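Local coordinates for glyoxalase III (glutathione-independent) (PDB 4LRU), which converts methylglyoxal to D-lactate in a single step that needs no glutathione, detoxifying the methylglyoxal produced by the yeast's own metabolism, at residues Thr164-Asp168 with Ile169-Ile173; Asn184-Thr187 with Ile188-Ala192; Glu201-Gly204 with Pro205-Phe209. All coordinates share one frame; numbering follows the deposited sequence.

Contact 1: residues Thr164-Asp168 with Ile169-Ile173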
loop_
_atom_site.group_PDB
_atom_site.type_symbol
_atom_site.label_atom_id
_atom_site.label_comp_id
_atom_site.label_asym_id
_atom_site.label_seq_id
_atom_site.Cartn_x
_atom_site.Cartn_y
_atom_site.Cartn_z
ATOM N N THR A 164 2.836 4.872 -10.502
ATOM C CA THR A 164 3.788 5.686 -9.773
ATOM C C THR A 164 4.023 5.077 -8.396
ATOM O O THR A 164 3.534 3.983 -8.096
ATOM C CB THR A 164 3.316 7.148 -9.676
ATOM O OG1 THR A 164 4.407 7.976 -9.255
ATOM C CG2 THR A 164 2.157 7.291 -8.719
ATOM N N GLY A 165 4.820 5.762 -7.589
ATOM C CA GLY A 165 5.215 5.269 -6.270
ATOM C C GLY A 165 6.398 6.089 -5.797
ATOM O O GLY A 165 6.824 7.035 -6.468
ATOM N N PHE A 166 6.967 5.697 -4.669
ATOM C CA PHE A 166 7.966 6.517 -3.995
ATOM C C PHE A 166 9.168 6.768 -4.902
ATOM O O PHE A 166 9.649 5.870 -5.591
ATOM C CB PHE A 166 8.390 5.881 -2.673
ATOM C CG PHE A 166 8.968 6.865 -1.688
ATOM C CD1 PHE A 166 8.145 7.750 -1.009
ATOM C CD2 PHE A 166 10.335 6.971 -1.512
ATOM C CE1 PHE A 166 8.663 8.654 -0.124
ATOM C CE2 PHE A 166 10.860 7.873 -0.612
ATOM C CZ PHE A 166 10.026 8.723 0.075
ATOM N N THR A 167 9.628 8.008 -4.927
ATOM C CA THR A 167 10.637 8.429 -5.900
ATOM C C THR A 167 12.045 7.989 -5.502
ATOM O O THR A 167 12.365 7.877 -4.321
ATOM C CB THR A 167 10.657 9.962 -6.113
ATOM O OG1 THR A 167 11.108 10.624 -4.924
ATOM C CG2 THR A 167 9.274 10.483 -6.526
ATOM N N ASP A 168 12.897 7.781 -6.496
ATOM C CA ASP A 168 14.316 7.541 -6.237
ATOM C C ASP A 168 14.942 8.655 -5.402
ATOM O O ASP A 168 15.716 8.386 -4.486
ATOM C CB ASP A 168 15.079 7.391 -7.539
ATOM C CG ASP A 168 14.724 6.117 -8.306
ATOM O OD1 ASP A 168 13.963 5.275 -7.795
ATOM O OD2 ASP A 168 15.234 5.982 -9.439
ATOM N N ILE A 169 14.660 9.919 -5.724
ATOM C CA ILE A 169 15.305 10.988 -4.994
ATOM C C ILE A 169 14.856 10.965 -3.528
ATOM O O ILE A 169 15.632 11.276 -2.623
ATOM C CB ILE A 169 15.096 12.372 -5.659
ATOM C CG1 ILE A 169 16.131 13.373 -5.133
ATOM C CG2 ILE A 169 13.663 12.851 -5.489
ATOM C CD1 ILE A 169 16.057 14.762 -5.755
ATOM N N GLY A 170 13.601 10.597 -3.300
ATOM C CA GLY A 170 13.072 10.459 -1.945
ATOM C C GLY A 170 13.913 9.501 -1.113
ATOM O O GLY A 170 14.145 9.732 0.078
ATOM N N GLU A 171 14.407 8.442 -1.750
ATOM C CA GLU A 171 15.259 7.483 -1.031
ATOM C C GLU A 171 16.567 8.114 -0.582
ATOM O O GLU A 171 17.077 7.799 0.500
ATOM C CB GLU A 171 15.549 6.228 -1.875
ATOM C CG GLU A 171 14.352 5.588 -2.568
ATOM C CD GLU A 171 13.323 4.984 -1.622
ATOM O OE1 GLU A 171 13.344 5.282 -0.406
ATOM O OE2 GLU A 171 12.454 4.235 -2.134
ATOM N N ASP A 172 17.117 9.019 -1.402
ATOM C CA ASP A 172 18.321 9.750 -1.043
ATOM C C ASP A 172 18.022 10.623 0.170
ATOM O O ASP A 172 18.788 10.677 1.123
ATOM C CB ASP A 172 18.782 10.668 -2.184
ATOM C CG ASP A 172 19.469 9.926 -3.330
ATOM O OD1 ASP A 172 19.687 8.699 -3.254
ATOM O OD2 ASP A 172 19.813 10.601 -4.327
ATOM N N ILE A 173 16.908 11.342 0.098
ATOM C CA ILE A 173 16.587 12.322 1.114
ATOM C C ILE A 173 16.394 11.615 2.463
ATOM O O ILE A 173 16.828 12.131 3.501
ATOM C CB ILE A 173 15.325 13.114 0.727
ATOM C CG1 ILE A 173 15.606 13.967 -0.521
ATOM C CG2 ILE A 173 14.905 14.021 1.881
ATOM C CD1 ILE A 173 14.351 14.464 -1.198
HETATM O O HOH W 1 10.898 3.639 -4.493
#
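Phe166 and Glu171 meet at the opening of helix 168-173, where Thr167 is the N-cap; the pair illustrates how a helix start can deliver an acidic side chain to an active site. The carboxylate oxygen Glu171 OE2 lies near the plane of the Phe166 ring and comes up to its edge, 3.5 Å from CD2. Ring and carboxylate planes are turned 53° apart, an edge approach rather than a stack. Next to this, Phe166 CE2 comes within 3.5 Å of the carbonyl carbon of Gly170, whose lack of a side chain lets the ring lie close to the first helical turn. A bend in the middle of the Glu171 chain (chi2 -66°) folds its acid group back toward the phenylalanine.

One water ties the same two residues together: it donates to Phe166 O at 2.8 Å and to Glu171 OE2 at 2.9 Å. The carboxylate is held further by OE2 to His140 NE2 and OE1 to His109 NE2, so several bonds fix its orientation. Glu171, His140 and Cys139 are the inferred active-site residues of this DJ-1 superfamily enzyme; the Phe166 ring meets that of His140, and the Phe166 backbone is hydrogen-bonded to that of Cys139.

Behind this first shell stands the cap. The Thr167 hydroxyl accepts from the amide of Gly170, OG1 to N 3.0 Å, using one of the helix N-H groups that have no carbonyl in a preceding turn. The backbone bonds that follow are weak: Glu171 N is shared between Thr167 O and Asp168 O, and Asp172 N reaches Asp168 O. Beside the cap the Thr167 and Ile169 side chains run side by side, pointing the same way, with Ile169 CG2 resting 3.4 Å from Thr167 OG1.

Contact 2: residues Asn184-Thr187 with Ile188-Ala192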
loop_
_atom_site.group_PDB
_atom_site.type_symbol
_atom_site.label_atom_id
_atom_site.label_comp_id
_atom_site.label_asym_id
_atom_site.label_seq_id
_atom_site.Cartn_x
_atom_site.Cartn_y
_atom_site.Cartn_z
ATOM N N ASN A 184 19.260 -5.499 -2.391
ATOM C CA ASN A 184 18.530 -5.816 -3.614
ATOM C C ASN A 184 17.075 -5.455 -3.450
ATOM O O ASN A 184 16.191 -6.174 -3.903
ATOM C CB ASN A 184 18.650 -7.307 -3.942
ATOM C CG ASN A 184 20.016 -7.673 -4.461
ATOM O OD1 ASN A 184 20.754 -8.434 -3.830
ATOM N ND2 ASN A 184 20.368 -7.121 -5.616
ATOM N N LEU A 185 16.826 -4.355 -2.746
ATOM C CA LEU A 185 15.480 -3.830 -2.615
ATOM C C LEU A 185 15.207 -2.835 -3.738
ATOM O O LEU A 185 15.905 -1.842 -3.869
ATOM C CB LEU A 185 15.320 -3.125 -1.271
ATOM C CG LEU A 185 15.702 -3.932 -0.027
ATOM C CD1 LEU A 185 15.423 -3.105 1.213
ATOM C CD2 LEU A 185 14.935 -5.243 0.039
ATOM N N LEU A 186 14.198 -3.104 -4.548
ATOM C CA LEU A 186 13.998 -2.331 -5.768
ATOM C C LEU A 186 13.144 -1.113 -5.476
ATOM O O LEU A 186 12.121 -1.216 -4.805
ATOM C CB LEU A 186 13.314 -3.173 -6.839
ATOM C CG LEU A 186 14.090 -4.377 -7.378
ATOM C CD1 LEU A 186 13.307 -4.988 -8.527
ATOM C CD2 LEU A 186 15.490 -3.993 -7.816
ATOM N N THR A 187 13.562 0.034 -6.004
ATOM C CA THR A 187 12.707 1.208 -5.999
ATOM C C THR A 187 11.504 0.948 -6.885
ATOM O O THR A 187 11.502 0.031 -7.694
ATOM C CB THR A 187 13.422 2.456 -6.546
ATOM O OG1 THR A 187 13.726 2.265 -7.934
ATOM C CG2 THR A 187 14.681 2.728 -5.773
ATOM N N ILE A 188 10.479 1.775 -6.759
ATOM C CA ILE A 188 9.283 1.513 -7.520
ATOM C C ILE A 188 9.536 1.687 -9.019
ATOM O O ILE A 188 8.976 0.943 -9.831
ATOM C CB ILE A 188 8.076 2.319 -7.019
ATOM C CG1 ILE A 188 7.732 1.941 -5.558
ATOM C CG2 ILE A 188 6.881 2.073 -7.917
ATOM C CD1 ILE A 188 7.731 0.439 -5.277
ATOM N N LYS A 189 10.388 2.642 -9.383
ATOM C CA LYS A 189 10.819 2.781 -10.763
ATOM C C LYS A 189 11.405 1.451 -11.240
ATOM O O LYS A 189 11.015 0.937 -12.281
ATOM C CB LYS A 189 11.846 3.903 -10.905
ATOM C CG LYS A 189 12.178 4.252 -12.349
ATOM C CD LYS A 189 13.093 5.462 -12.436
ATOM C CE LYS A 189 13.348 5.861 -13.879
ATOM N NZ LYS A 189 14.130 7.126 -13.985
ATOM N N GLN A 190 12.311 0.884 -10.448
ATOM C CA GLN A 190 12.944 -0.396 -10.778
ATOM C C GLN A 190 11.918 -1.536 -10.860
ATOM O O GLN A 190 12.037 -2.428 -11.695
ATOM C CB GLN A 190 14.023 -0.733 -9.743
ATOM C CG GLN A 190 15.277 0.122 -9.867
ATOM C CD GLN A 190 16.320 -0.225 -8.811
ATOM O OE1 GLN A 190 16.019 -0.252 -7.621
ATOM N NE2 GLN A 190 17.542 -0.516 -9.248
ATOM N N VAL A 191 10.924 -1.517 -9.987
ATOM C CA VAL A 191 9.826 -2.491 -10.059
ATOM C C VAL A 191 9.109 -2.391 -11.394
ATOM O O VAL A 191 8.858 -3.409 -12.051
ATOM C CB VAL A 191 8.812 -2.330 -8.918
ATOM C CG1 VAL A 191 7.598 -3.228 -9.135
ATOM C CG2 VAL A 191 9.462 -2.638 -7.567
ATOM N N ALA A 192 8.760 -1.167 -11.790
ATOM C CA ALA A 192 8.178 -0.950 -13.108
ATOM C C ALA A 192 9.094 -1.500 -14.213
ATOM O O ALA A 192 8.639 -2.196 -15.115
ATOM C CB ALA A 192 7.903 0.537 -13.330
HETATM O O HOH W 2 17.488 -0.473 -5.433
#
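Thr187 and Gln190 form a capping box at the start of helix 188-195, each side chain serving the other's backbone amide. Its two reciprocal hydrogen bonds are nearly straight. Thr187 OG1 accepts from Gln190 N at 3.2 Å, and Gln190 OE1 accepts from Thr187 N at 3.0 Å with an N-H...O angle of 161°. The second donor lies in the plane of the amide, on a lone pair of OE1. The threonine torsion (chi1 65°) holds OG1 over the helix start, while the extended glutamine chain reaches back past it. The backbone adds Val191 N to Thr187 O, at 2.8 Å.

Water-mediated contact comes next: a single water donates to both Leu185 O and Gln190 OE1, 2.6 Å from each, joining the loop to the cap.

The apolar part is small. Leu186 CB rests 4.0 Å from Val191 CG2, a hydrophobic touch flanking the box, and the leucine side chain crosses that of Gln190 at about a right angle.

With the amide of Thr187 and the water both donating to it, Gln190 OE1 is gripped twice, which should limit rotation of its carboxamide and hold the loop's exit to the first turn.

Contact 3: residues Glu201-Gly204 with Pro205-Phe209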
loop_
_atom_site.group_PDB
_atom_site.type_symbol
_atom_site.label_atom_id
_atom_site.label_comp_id
_atom_site.label_asym_id
_atom_site.label_seq_id
_atom_site.Cartn_x
_atom_site.Cartn_y
_atom_site.Cartn_z
ATOM N N GLU A 201 6.893 9.646 -12.957
ATOM C CA GLU A 201 7.521 10.343 -11.836
ATOM C C GLU A 201 6.778 11.655 -11.552
ATOM O O GLU A 201 6.549 12.444 -12.463
ATOM C CB GLU A 201 8.996 10.622 -12.152
ATOM C CG GLU A 201 9.709 11.501 -11.134
ATOM C CD GLU A 201 10.773 10.763 -10.341
ATOM O OE1 GLU A 201 11.292 9.740 -10.831
ATOM O OE2 GLU A 201 11.093 11.217 -9.224
ATOM N N PRO A 202 6.396 11.889 -10.285
ATOM C CA PRO A 202 5.824 13.186 -9.934
ATOM C C PRO A 202 6.860 14.302 -10.141
ATOM O O PRO A 202 8.066 14.043 -10.220
ATOM C CB PRO A 202 5.504 13.037 -8.454
ATOM C CG PRO A 202 6.538 12.069 -7.972
ATOM C CD PRO A 202 6.659 11.077 -9.089
ATOM N N GLU A 203 6.402 15.539 -10.218
ATOM C CA GLU A 203 7.334 16.651 -10.405
ATOM C C GLU A 203 8.312 16.722 -9.238
ATOM O O GLU A 203 9.514 16.936 -9.432
ATOM C CB GLU A 203 6.568 17.955 -10.511
ATOM C CG GLU A 203 5.670 18.000 -11.721
ATOM C CD GLU A 203 5.540 19.401 -12.252
ATOM O OE1 GLU A 203 5.909 19.630 -13.420
ATOM O OE2 GLU A 203 5.096 20.271 -11.478
ATOM N N GLY A 204 7.789 16.506 -8.033
ATOM C CA GLY A 204 8.608 16.509 -6.831
ATOM C C GLY A 204 8.257 15.355 -5.921
ATOM O O GLY A 204 7.156 14.797 -6.000
ATOM N N PRO A 205 9.189 14.980 -5.033
ATOM C CA PRO A 205 9.052 13.733 -4.291
ATOM C C PRO A 205 7.925 13.729 -3.260
ATOM O O PRO A 205 7.519 12.656 -2.822
ATOM C CB PRO A 205 10.406 13.598 -3.577
ATOM C CG PRO A 205 10.936 14.990 -3.520
ATOM C CD PRO A 205 10.512 15.591 -4.829
ATOM N N TRP A 206 7.462 14.918 -2.866
ATOM C CA TRP A 206 6.466 15.061 -1.808
ATOM C C TRP A 206 5.104 15.502 -2.339
ATOM O O TRP A 206 4.206 15.858 -1.560
ATOM C CB TRP A 206 6.961 16.021 -0.730
ATOM C CG TRP A 206 8.372 15.742 -0.319
ATOM C CD1 TRP A 206 9.416 16.593 -0.405
ATOM C CD2 TRP A 206 8.901 14.504 0.196
ATOM N NE1 TRP A 206 10.567 15.982 0.021
ATOM C CE2 TRP A 206 10.277 14.708 0.419
ATOM C CE3 TRP A 206 8.343 13.258 0.506
ATOM C CZ2 TRP A 206 11.117 13.707 0.914
ATOM C CZ3 TRP A 206 9.180 12.265 1.015
ATOM C CH2 TRP A 206 10.554 12.500 1.205
ATOM N N ASP A 207 4.957 15.481 -3.656
ATOM C CA ASP A 207 3.724 15.918 -4.312
ATOM C C ASP A 207 2.588 14.957 -3.961
ATOM O O ASP A 207 2.799 13.750 -3.819
ATOM C CB ASP A 207 3.901 15.931 -5.836
ATOM C CG ASP A 207 4.752 17.094 -6.338
ATOM O OD1 ASP A 207 5.245 17.908 -5.526
ATOM O OD2 ASP A 207 4.941 17.174 -7.574
ATOM N N ASN A 208 1.385 15.513 -3.882
ATOM C CA ASN A 208 0.149 14.735 -3.823
ATOM C C ASN A 208 -0.206 14.296 -5.248
ATOM O O ASN A 208 -0.680 15.100 -6.053
ATOM C CB ASN A 208 -0.941 15.617 -3.239
ATOM C CG ASN A 208 -2.272 14.909 -3.114
ATOM O OD1 ASN A 208 -2.363 13.674 -3.150
ATOM N ND2 ASN A 208 -3.324 15.704 -2.972
ATOM N N PHE A 209 0.145 13.059 -5.589
ATOM C CA PHE A 209 0.098 12.618 -6.979
ATOM C C PHE A 209 -0.275 11.152 -7.057
ATOM O O PHE A 209 0.263 10.331 -6.318
ATOM C CB PHE A 209 1.453 12.844 -7.658
ATOM C CG PHE A 209 1.481 12.468 -9.119
ATOM C CD1 PHE A 209 0.751 13.190 -10.052
ATOM C CD2 PHE A 209 2.230 11.384 -9.550
ATOM C CE1 PHE A 209 0.772 12.831 -11.391
ATOM C CE2 PHE A 209 2.266 11.036 -10.886
ATOM C CZ PHE A 209 1.527 11.745 -11.803
HETATM O O HOH W 3 3.478 15.815 -9.405
HETATM O O HOH W 4 4.801 19.845 -8.159
#
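The ring of Phe209 meets Pro202 obliquely, its CD2 lying 3.8 Å from the proline CB in an apolar contact between the two ends of the loop. Phe209 reaches it with CG anti to the backbone N (chi1 -178°). The other aromatic, Trp206, has Pro205 CB over the centre of one face, 4.1 Å above the plane.

The third flat group is the Asp207 carboxylate, and here the bonding is concentrated on one oxygen. Gly204 N donates to Asp207 OD2 at 3.0 Å, coming from above the carboxylate plane, 64° out of it. Two waters donate to the same OD2, each at 2.7 Å. One of them accepts from Glu203 N at 3.0 Å, so the acid also reaches that amide through solvent; the other makes a long, weak bond to Glu203 OE2. The two acids are not in direct contact, Glu203 OE2 lying 5.0 Å from Asp207 OD2.

The Gly204 N to Asp207 OD2 bond braces a type I beta turn from Gly204 to Asp207, closed in the usual way by a backbone bond. From Asp207 N to Gly204 O it is rather long at 3.3 Å but straight, with an angle of 163° at the hydrogen. Pro205 takes the second position of the turn.

The loop runs from strand 198-199 to strand 210-213, an outer strand of the main sheet. Pro205 and Trp206 lean on Ile169 and Ile173 of helix 168-173, while Asn221 ND2, beyond strand 216-219, bonds to the carbonyls of Pro205 and Asp207.

How the contacts relate
From the N terminus the three contacts come in series, each a local closure, and none nests in or crosses another. Contact 1 turns the chain from strand 162-163 into helix 168-173; after helix 177-182, contact 2 starts helix 188-195; past strand 198-199, contact 3 closes a turn on the way to strand 210-213. Space brings them together around contact 1. Its Asp168 OD1 reaches Thr187 OG1 in a weak hydrogen bond, linking two helix starts, while Thr167 packs against Pro202 and Pro205, and Phe166 against Trp206. Contacts 2 and 3 do not touch, their centres about 17 Å apart, and each packs against contact 1, which supplies the inferred active-site residue Glu171.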